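Local atomic coordinates of 4-aminobutyrate transaminase (Acinetobacter baumannii, PDB entry 6WOP), a protein that probably transfers the amino group of 4-aminobutyrate to 2-oxoglutarate, using pyridoxal 5'-phosphate as cofactor. Residues G21-W26 / L380-G385; V116-K121 / G293-T298; G234-A239 / V281-V286. One frame throughout, in Å; residues are numbered along the deposited sequence.

Contact 1. Residues G21-W26 / L380-G385; sequences GVMCQW and LLLTCG
Met23 and Cys24 rest their sulfur-bearing side chains on Leu380 and Leu382, where the loop leading to strand 28-32 meets strand 379-384. In this class-III aminotransferase the loop runs into a mixed sheet that also holds 379-384, so that N-terminal strands adjoin those from the C-terminal part of the chain. Apolar contact carries the join. The unbranched, flexible chain of Met23 can bend to its partner: CG leaves anti to the backbone N (chi1 -174°), and turns farther out at chi2 and chi3 carry CE to Leu382 CD2, 3.4 Å away. That is tight for two methyls, and the two side chains cross at about a right angle. Beside it, the compact thiol of Cys24 places SG 3.7 Å from Leu380 CD1. Leu380 suits the place because its branched end brings CD1 to the thiol.

Leu381 O is bonded from another side, by Gln371 NE2 on helix 364-376, and Met23 SD is merely a neighbour to that oxygen, at 4.1 Å. The backbone of Met23 and Cys24 bonds to the second subunit. Within the loop, Cys24 CB lies 3.7 Å above one face of the Trp26 ring, offset toward its rim.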
loop_
_atom_site.group_PDB
_atom_site.type_symbol
_atom_site.label_atom_id
_atom_site.label_comp_id
_atom_site.label_asym_id
_atom_site.label_seq_id
_atom_site.Cartn_x
_atom_site.Cartn_y
_atom_site.Cartn_z
ATOM N N GLY A 21 25.090 2.143 13.233
ATOM C CA GLY A 21 25.872 3.260 13.759
ATOM C C GLY A 21 26.253 3.007 15.225
ATOM O O GLY A 21 25.398 2.677 16.060
ATOM N N VAL A 22 27.528 3.111 15.533
ATOM C CA VAL A 22 27.984 2.790 16.887
ATOM C C VAL A 22 28.520 4.069 17.513
ATOM O O VAL A 22 29.372 4.741 16.917
ATOM C CB VAL A 22 29.024 1.653 16.878
ATOM C CG1 VAL A 22 29.592 1.551 18.210
ATOM C CG2 VAL A 22 28.345 0.309 16.494
ATOM N N MET A 23 28.005 4.431 18.692
ATOM C CA MET A 23 28.374 5.724 19.246
ATOM C C MET A 23 29.731 5.706 19.944
ATOM O O MET A 23 30.557 6.581 19.686
ATOM C CB MET A 23 27.303 6.258 20.203
ATOM C CG MET A 23 27.584 7.742 20.709
ATOM S SD MET A 23 27.089 7.972 22.431
ATOM C CE MET A 23 25.497 7.268 22.244
ATOM N N CYS A 24 29.967 4.779 20.868
ATOM C CA CYS A 24 31.215 4.848 21.633
ATOM C C CYS A 24 32.356 4.242 20.814
ATOM O O CYS A 24 32.191 3.216 20.153
ATOM C CB CYS A 24 31.092 4.094 22.963
ATOM S SG CYS A 24 30.252 4.974 24.254
ATOM N N GLN A 25 33.540 4.860 20.923
ATOM C CA GLN A 25 34.716 4.353 20.210
ATOM C C GLN A 25 35.406 3.237 20.999
ATOM O O GLN A 25 36.248 2.489 20.450
ATOM C CB GLN A 25 35.694 5.511 19.963
ATOM C CG GLN A 25 35.101 6.587 19.093
ATOM C CD GLN A 25 34.462 5.948 17.860
ATOM O OE1 GLN A 25 33.229 5.933 17.714
ATOM N NE2 GLN A 25 35.292 5.350 17.007
ATOM N N TRP A 26 35.062 3.118 22.272
ATOM C CA TRP A 26 35.637 2.140 23.161
ATOM C C TRP A 26 34.641 1.002 23.335
ATOM O O TRP A 26 33.472 1.118 22.951
ATOM C CB TRP A 26 35.970 2.812 24.486
ATOM C CG TRP A 26 34.836 3.531 25.107
ATOM C CD1 TRP A 26 34.483 4.852 24.935
ATOM C CD2 TRP A 26 33.901 2.983 26.047
ATOM N NE1 TRP A 26 33.407 5.162 25.742
ATOM C CE2 TRP A 26 33.014 4.026 26.415
ATOM C CE3 TRP A 26 33.755 1.724 26.642
ATOM C CZ2 TRP A 26 31.978 3.835 27.330
ATOM C CZ3 TRP A 26 32.706 1.527 27.551
ATOM C CH2 TRP A 26 31.835 2.584 27.888
ATOM N N LEU A 380 28.974 8.738 30.563
ATOM C CA LEU A 380 28.364 8.337 29.304
ATOM C C LEU A 380 27.009 9.006 29.189
ATOM O O LEU A 380 26.099 8.664 29.952
ATOM C CB LEU A 380 28.204 6.811 29.269
ATOM C CG LEU A 380 27.420 6.195 28.085
ATOM C CD1 LEU A 380 28.066 6.569 26.760
ATOM C CD2 LEU A 380 27.366 4.673 28.189
ATOM N N LEU A 381 26.847 9.884 28.178
ATOM C CA LEU A 381 25.637 10.671 27.943
ATOM C C LEU A 381 25.051 10.383 26.573
ATOM O O LEU A 381 25.802 10.256 25.600
ATOM C CB LEU A 381 25.942 12.202 27.993
ATOM C CG LEU A 381 26.353 12.800 29.350
ATOM C CD1 LEU A 381 26.681 14.337 29.271
ATOM C CD2 LEU A 381 25.214 12.502 30.326
ATOM N N LEU A 382 23.710 10.341 26.489
ATOM C CA LEU A 382 23.010 10.214 25.209
ATOM C C LEU A 382 22.353 11.517 24.756
ATOM O O LEU A 382 21.827 12.276 25.578
ATOM C CB LEU A 382 21.919 9.162 25.292
ATOM C CG LEU A 382 22.328 7.762 25.779
ATOM C CD1 LEU A 382 21.051 6.976 25.978
ATOM C CD2 LEU A 382 23.254 7.092 24.765
ATOM N N THR A 383 22.293 11.711 23.432
ATOM C CA THR A 383 21.508 12.804 22.845
ATOM C C THR A 383 20.245 12.281 22.153
ATOM O O THR A 383 20.009 11.078 22.021
ATOM C CB THR A 383 22.327 13.629 21.851
ATOM O OG1 THR A 383 22.789 12.786 20.782
ATOM C CG2 THR A 383 23.510 14.341 22.570
ATOM N N CYS A 384 19.386 13.199 21.736
ATOM C CA CYS A 384 18.106 12.830 21.172
ATOM C C CYS A 384 17.628 14.035 20.403
ATOM O O CYS A 384 18.391 14.991 20.202
ATOM C CB CYS A 384 17.079 12.469 22.242
ATOM S SG CYS A 384 17.082 13.531 23.742
ATOM N N GLY A 385 16.413 13.889 19.875
ATOM C CA GLY A 385 15.694 15.054 19.382
ATOM C C GLY A 385 15.830 15.182 17.888
ATOM O O GLY A 385 16.822 14.748 17.284
#

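Contact 2. Residues V116-K121 / G293-T298; sequences VENAVK and GGLGGT
Asn118 and Leu295 run alongside each other, pointing opposite ways, with Asn118 OD1 3.3 Å from Leu295 CD2, an oxygen against a methyl. Next to them Lys121 CE approaches the loop, 4.1 Å from Gly294 O. Three waters make the polar links between the segments. Water 1 donates to Asn118 OD1 and accepts from Lys121 NZ at 2.9 Å and from Gly296 N at 3.0 Å. Water 3 accepts from Lys121 NZ and donates to Gly294 O. The bonds to OD1 and Gly294 O, both 2.5 Å, are unusually short and less certain in detail. Water 2 accepts from Asn118 ND2 at 2.8 Å and bonds weakly to Gly296 O.

The two polar side chains stand about one turn apart on helix 112-127, in the large domain of this fold type I aminotransferase; their partner is the glycine-rich loop ahead of helix 303-318. Gly296 suits that loop because at its backbone angles (phi 163°) a side chain would press against the preceding carbonyl.

Asparagine fits because its amide both donates and accepts: ND2 also bonds back to Glu114 O, which helps to set the amide's rotation, with OD1 and ND2 also held by waters. The long lysine chain carries NZ to the waters, to Arg142 O of the second subunit and, weakly, to Asn118 OD1. The backbones of Gly293 and Leu295 also bond to that subunit.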
loop_
_atom_site.group_PDB
_atom_site.type_symbol
_atom_site.label_atom_id
_atom_site.label_comp_id
_atom_site.label_asym_id
_atom_site.label_seq_id
_atom_site.Cartn_x
_atom_site.Cartn_y
_atom_site.Cartn_z
ATOM N N VAL A 116 4.884 -3.181 19.902
ATOM C CA VAL A 116 4.103 -2.162 19.163
ATOM C C VAL A 116 3.360 -2.813 17.998
ATOM O O VAL A 116 2.168 -2.554 17.764
ATOM C CB VAL A 116 5.016 -1.016 18.672
ATOM C CG1 VAL A 116 4.125 0.036 17.873
ATOM C CG2 VAL A 116 5.625 -0.253 19.856
ATOM N N GLU A 117 4.062 -3.663 17.244
ATOM C CA GLU A 117 3.456 -4.252 16.043
ATOM C C GLU A 117 2.295 -5.172 16.421
ATOM O O GLU A 117 1.247 -5.176 15.745
ATOM C CB GLU A 117 4.522 -4.990 15.250
ATOM C CG GLU A 117 4.150 -5.188 13.794
ATOM C CD GLU A 117 5.322 -5.004 12.800
ATOM O OE1 GLU A 117 6.488 -4.775 13.207
ATOM O OE2 GLU A 117 5.097 -5.144 11.563
ATOM N N ASN A 118 2.443 -5.931 17.529
ATOM C CA ASN A 118 1.322 -6.748 17.984
ATOM C C ASN A 118 0.203 -5.917 18.579
ATOM O O ASN A 118 -0.958 -6.289 18.441
ATOM C CB ASN A 118 1.813 -7.811 18.969
ATOM C CG ASN A 118 2.415 -8.985 18.239
ATOM O OD1 ASN A 118 1.682 -9.778 17.718
ATOM N ND2 ASN A 118 3.763 -9.088 18.182
ATOM N N ALA A 119 0.488 -4.782 19.182
ATOM C CA ALA A 119 -0.649 -3.956 19.619
ATOM C C ALA A 119 -1.450 -3.461 18.419
ATOM O O ALA A 119 -2.696 -3.379 18.462
ATOM C CB ALA A 119 -0.123 -2.792 20.458
ATOM N N VAL A 120 -0.748 -3.172 17.310
ATOM C CA VAL A 120 -1.440 -2.754 16.082
ATOM C C VAL A 120 -2.229 -3.923 15.478
ATOM O O VAL A 120 -3.376 -3.742 15.007
ATOM C CB VAL A 120 -0.407 -2.179 15.079
ATOM C CG1 VAL A 120 -1.017 -2.091 13.625
ATOM C CG2 VAL A 120 0.082 -0.774 15.568
ATOM N N LYS A 121 -1.612 -5.118 15.403
ATOM C CA LYS A 121 -2.330 -6.307 14.958
ATOM C C LYS A 121 -3.606 -6.534 15.765
ATOM O O LYS A 121 -4.678 -6.842 15.212
ATOM C CB LYS A 121 -1.420 -7.530 15.058
ATOM C CG LYS A 121 -0.260 -7.419 14.076
ATOM C CD LYS A 121 0.853 -8.495 14.171
ATOM C CE LYS A 121 0.416 -9.922 14.425
ATOM N NZ LYS A 121 1.708 -10.720 14.633
ATOM N N GLY A 293 -3.458 -18.997 17.161
ATOM C CA GLY A 293 -2.523 -19.097 16.067
ATOM C C GLY A 293 -2.138 -17.747 15.524
ATOM O O GLY A 293 -1.115 -17.630 14.846
ATOM N N GLY A 294 -2.946 -16.726 15.820
ATOM C CA GLY A 294 -2.763 -15.391 15.279
ATOM C C GLY A 294 -1.676 -14.582 15.922
ATOM O O GLY A 294 -1.254 -13.575 15.341
ATOM N N LEU A 295 -1.218 -14.974 17.114
ATOM C CA LEU A 295 -0.187 -14.262 17.828
ATOM C C LEU A 295 0.873 -15.276 18.255
ATOM O O LEU A 295 0.552 -16.423 18.549
ATOM C CB LEU A 295 -0.732 -13.589 19.098
ATOM C CG LEU A 295 -1.789 -12.498 18.964
ATOM C CD1 LEU A 295 -2.276 -12.009 20.370
ATOM C CD2 LEU A 295 -1.197 -11.354 18.134
ATOM N N GLY A 296 2.112 -14.853 18.302
ATOM C CA GLY A 296 3.057 -15.821 18.863
ATOM C C GLY A 296 4.467 -15.420 18.493
ATOM O O GLY A 296 4.731 -14.261 18.214
ATOM N N GLY A 297 5.342 -16.426 18.406
ATOM C CA GLY A 297 6.724 -16.069 18.122
ATOM C C GLY A 297 7.726 -16.970 18.830
ATOM O O GLY A 297 7.519 -17.331 19.987
ATOM N N THR A 298 8.797 -17.321 18.130
ATOM C CA THR A 298 9.761 -18.328 18.594
ATOM C C THR A 298 10.406 -17.914 19.909
ATOM O O THR A 298 10.414 -18.666 20.896
ATOM C CB THR A 298 10.844 -18.522 17.516
ATOM O OG1 THR A 298 10.260 -19.054 16.335
ATOM C CG2 THR A 298 11.911 -19.546 18.008
HETATM O O HOH W 1 2.357 -12.156 17.107
HETATM O O HOH W 2 5.045 -11.188 16.788
HETATM O O HOH W 3 0.963 -13.142 14.300
#

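Contact 3. Residues G234-A239 / V281-V286; sequences GILLVA and VGRAEV
Leu236 and Val286 meet end-on through their methyls, Leu236 CD1 lying 3.9 Å from Val286 CG1. The other leucine methyl is shared: Leu236 CD2 lies 4.2 Å from Val286 CG2 and 3.9 Å from Arg283 NH1. Leucine fits here because the forked end sets both methyls against Val286, and CD2 also touches the arginine. With CG beside the backbone N (chi1 -63°), the fork projects from the start of strand 236-240 toward the opposing segment.

Arg283 approaches the leucine at a slant. A bend at chi3 (44°) lets the long chain carry its charged end beside Val286, whose CG2 lies 3.5 Å above one face of the guanidinium, displaced toward the rim. Arg283 is also the N-cap residue of helix 284-287. Val286 N makes a weak bond back to Arg283 O, and the helix, which follows the strand directly, presents Val286.

In the seven-stranded sheet of the large domain, strand 264-267 lies between strands 236-240 and 278-283, the last of which runs antiparallel to its neighbours. The contact therefore reaches past a strand at the sheet's surface. Helix 112-127 packs there too, with Ala123 and Thr127 against Leu236, and Ile122 against Val286.

The arginine has two acidic partners. Arg283 NH2 pairs with Glu285 OE1 at 2.7 Å, and Arg283 NH1 with Asp263 OD1; Glu285 OE1 is also hydrogen-bonded to Tyr126 OH. These pairs, one at each terminal nitrogen, probably fix the orientation of the guanidinium and offset its charge beside the apolar methyls, while the leucine and valine add van der Waals contact.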
loop_
_atom_site.group_PDB
_atom_site.type_symbol
_atom_site.label_atom_id
_atom_site.label_comp_id
_atom_site.label_asym_id
_atom_site.label_seq_id
_atom_site.Cartn_x
_atom_site.Cartn_y
_atom_site.Cartn_z
ATOM N N GLY A 234 -14.981 4.911 18.193
ATOM C CA GLY A 234 -14.672 3.501 18.279
ATOM C C GLY A 234 -13.228 3.179 17.976
ATOM O O GLY A 234 -12.922 2.040 17.641
ATOM N N ILE A 235 -12.325 4.152 18.087
ATOM C CA ILE A 235 -10.903 3.939 17.820
ATOM C C ILE A 235 -10.233 3.480 19.126
ATOM O O ILE A 235 -10.591 3.989 20.193
ATOM C CB ILE A 235 -10.267 5.246 17.307
ATOM C CG1 ILE A 235 -10.951 5.714 15.986
ATOM C CG2 ILE A 235 -8.726 5.075 17.140
ATOM C CD1 ILE A 235 -10.656 7.126 15.659
ATOM N N LEU A 236 -9.221 2.594 19.057
ATOM C CA LEU A 236 -8.454 2.285 20.272
ATOM C C LEU A 236 -7.330 3.272 20.578
ATOM O O LEU A 236 -6.629 3.754 19.689
ATOM C CB LEU A 236 -7.816 0.892 20.187
ATOM C CG LEU A 236 -8.919 -0.172 20.084
ATOM C CD1 LEU A 236 -8.269 -1.511 19.726
ATOM C CD2 LEU A 236 -9.815 -0.336 21.381
ATOM N N LEU A 237 -7.065 3.483 21.882
ATOM C CA LEU A 237 -5.965 4.350 22.279
ATOM C C LEU A 237 -4.840 3.454 22.779
ATOM O O LEU A 237 -5.069 2.649 23.674
ATOM C CB LEU A 237 -6.412 5.313 23.369
ATOM C CG LEU A 237 -5.336 6.287 23.914
ATOM C CD1 LEU A 237 -4.796 7.162 22.819
ATOM C CD2 LEU A 237 -5.972 7.209 25.028
ATOM N N VAL A 238 -3.648 3.574 22.192
ATOM C CA VAL A 238 -2.506 2.733 22.570
ATOM C C VAL A 238 -1.431 3.613 23.191
ATOM O O VAL A 238 -0.971 4.558 22.552
ATOM C CB VAL A 238 -1.928 2.012 21.356
ATOM C CG1 VAL A 238 -0.735 1.087 21.800
ATOM C CG2 VAL A 238 -3.059 1.186 20.679
ATOM N N ALA A 239 -0.993 3.294 24.399
ATOM C CA ALA A 239 0.122 3.989 25.044
ATOM C C ALA A 239 1.383 3.186 24.808
ATOM O O ALA A 239 1.453 2.042 25.236
ATOM C CB ALA A 239 -0.122 4.104 26.557
ATOM N N VAL A 281 -0.155 -5.324 27.237
ATOM C CA VAL A 281 -1.220 -5.579 28.207
ATOM C C VAL A 281 -2.416 -4.742 27.773
ATOM O O VAL A 281 -2.230 -3.656 27.215
ATOM C CB VAL A 281 -0.768 -5.262 29.649
ATOM C CG1 VAL A 281 -0.263 -3.772 29.806
ATOM C CG2 VAL A 281 -1.876 -5.630 30.679
ATOM N N GLY A 282 -3.635 -5.239 28.001
ATOM C CA GLY A 282 -4.762 -4.384 27.670
ATOM C C GLY A 282 -6.098 -4.974 28.053
ATOM O O GLY A 282 -6.174 -6.028 28.675
ATOM N N ARG A 283 -7.167 -4.299 27.606
ATOM C CA ARG A 283 -8.501 -4.765 27.962
ATOM C C ARG A 283 -8.673 -6.190 27.471
ATOM O O ARG A 283 -8.307 -6.510 26.346
ATOM C CB ARG A 283 -9.579 -3.834 27.359
ATOM C CG ARG A 283 -9.497 -2.378 27.832
ATOM C CD ARG A 283 -10.380 -1.464 26.902
ATOM N NE ARG A 283 -11.631 -2.118 26.663
ATOM C CZ ARG A 283 -12.351 -1.970 25.561
ATOM N NH1 ARG A 283 -11.934 -1.144 24.584
ATOM N NH2 ARG A 283 -13.496 -2.642 25.449
ATOM N N ALA A 284 -9.189 -7.069 28.330
ATOM C CA ALA A 284 -9.278 -8.495 27.956
ATOM C C ALA A 284 -9.976 -8.713 26.608
ATOM O O ALA A 284 -9.561 -9.563 25.808
ATOM C CB ALA A 284 -10.038 -9.272 29.034
ATOM N N GLU A 285 -11.112 -8.034 26.383
ATOM C CA GLU A 285 -11.895 -8.348 25.188
ATOM C C GLU A 285 -11.198 -7.816 23.954
ATOM O O GLU A 285 -11.348 -8.394 22.862
ATOM C CB GLU A 285 -13.324 -7.802 25.291
ATOM C CG GLU A 285 -13.420 -6.289 25.254
ATOM C CD GLU A 285 -14.910 -5.828 25.224
ATOM O OE1 GLU A 285 -15.217 -4.683 24.803
ATOM O OE2 GLU A 285 -15.773 -6.639 25.603
ATOM N N VAL A 286 -10.338 -6.819 24.125
ATOM C CA VAL A 286 -9.524 -6.355 22.988
ATOM C C VAL A 286 -8.393 -7.340 22.706
ATOM O O VAL A 286 -8.192 -7.772 21.569
ATOM C CB VAL A 286 -8.986 -4.932 23.273
ATOM C CG1 VAL A 286 -7.958 -4.469 22.188
ATOM C CG2 VAL A 286 -10.145 -3.978 23.434
#

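In the fold
Followed from the N terminus, the chain enters contact 1 at 21-26 and returns to it only at 380-385, closing a loop that encloses both other contacts. Inside it, helix 112-127 opens contact 2, which is closed by the loop 293-298; contact 3, between 234-239 and 281-286, nests within that. None of the three crosses another. Contacts 2 and 3 share the large domain, their centres about 14 Å apart, and touch where Ala119 CB meets Val238 CG1 at 4.1 Å, helix against sheet. Contact 1 joins a loop near the N terminus to a strand near the C terminus, its centre about 35 Å from that of contact 3. Contacts 1 and 2 both border the second subunit.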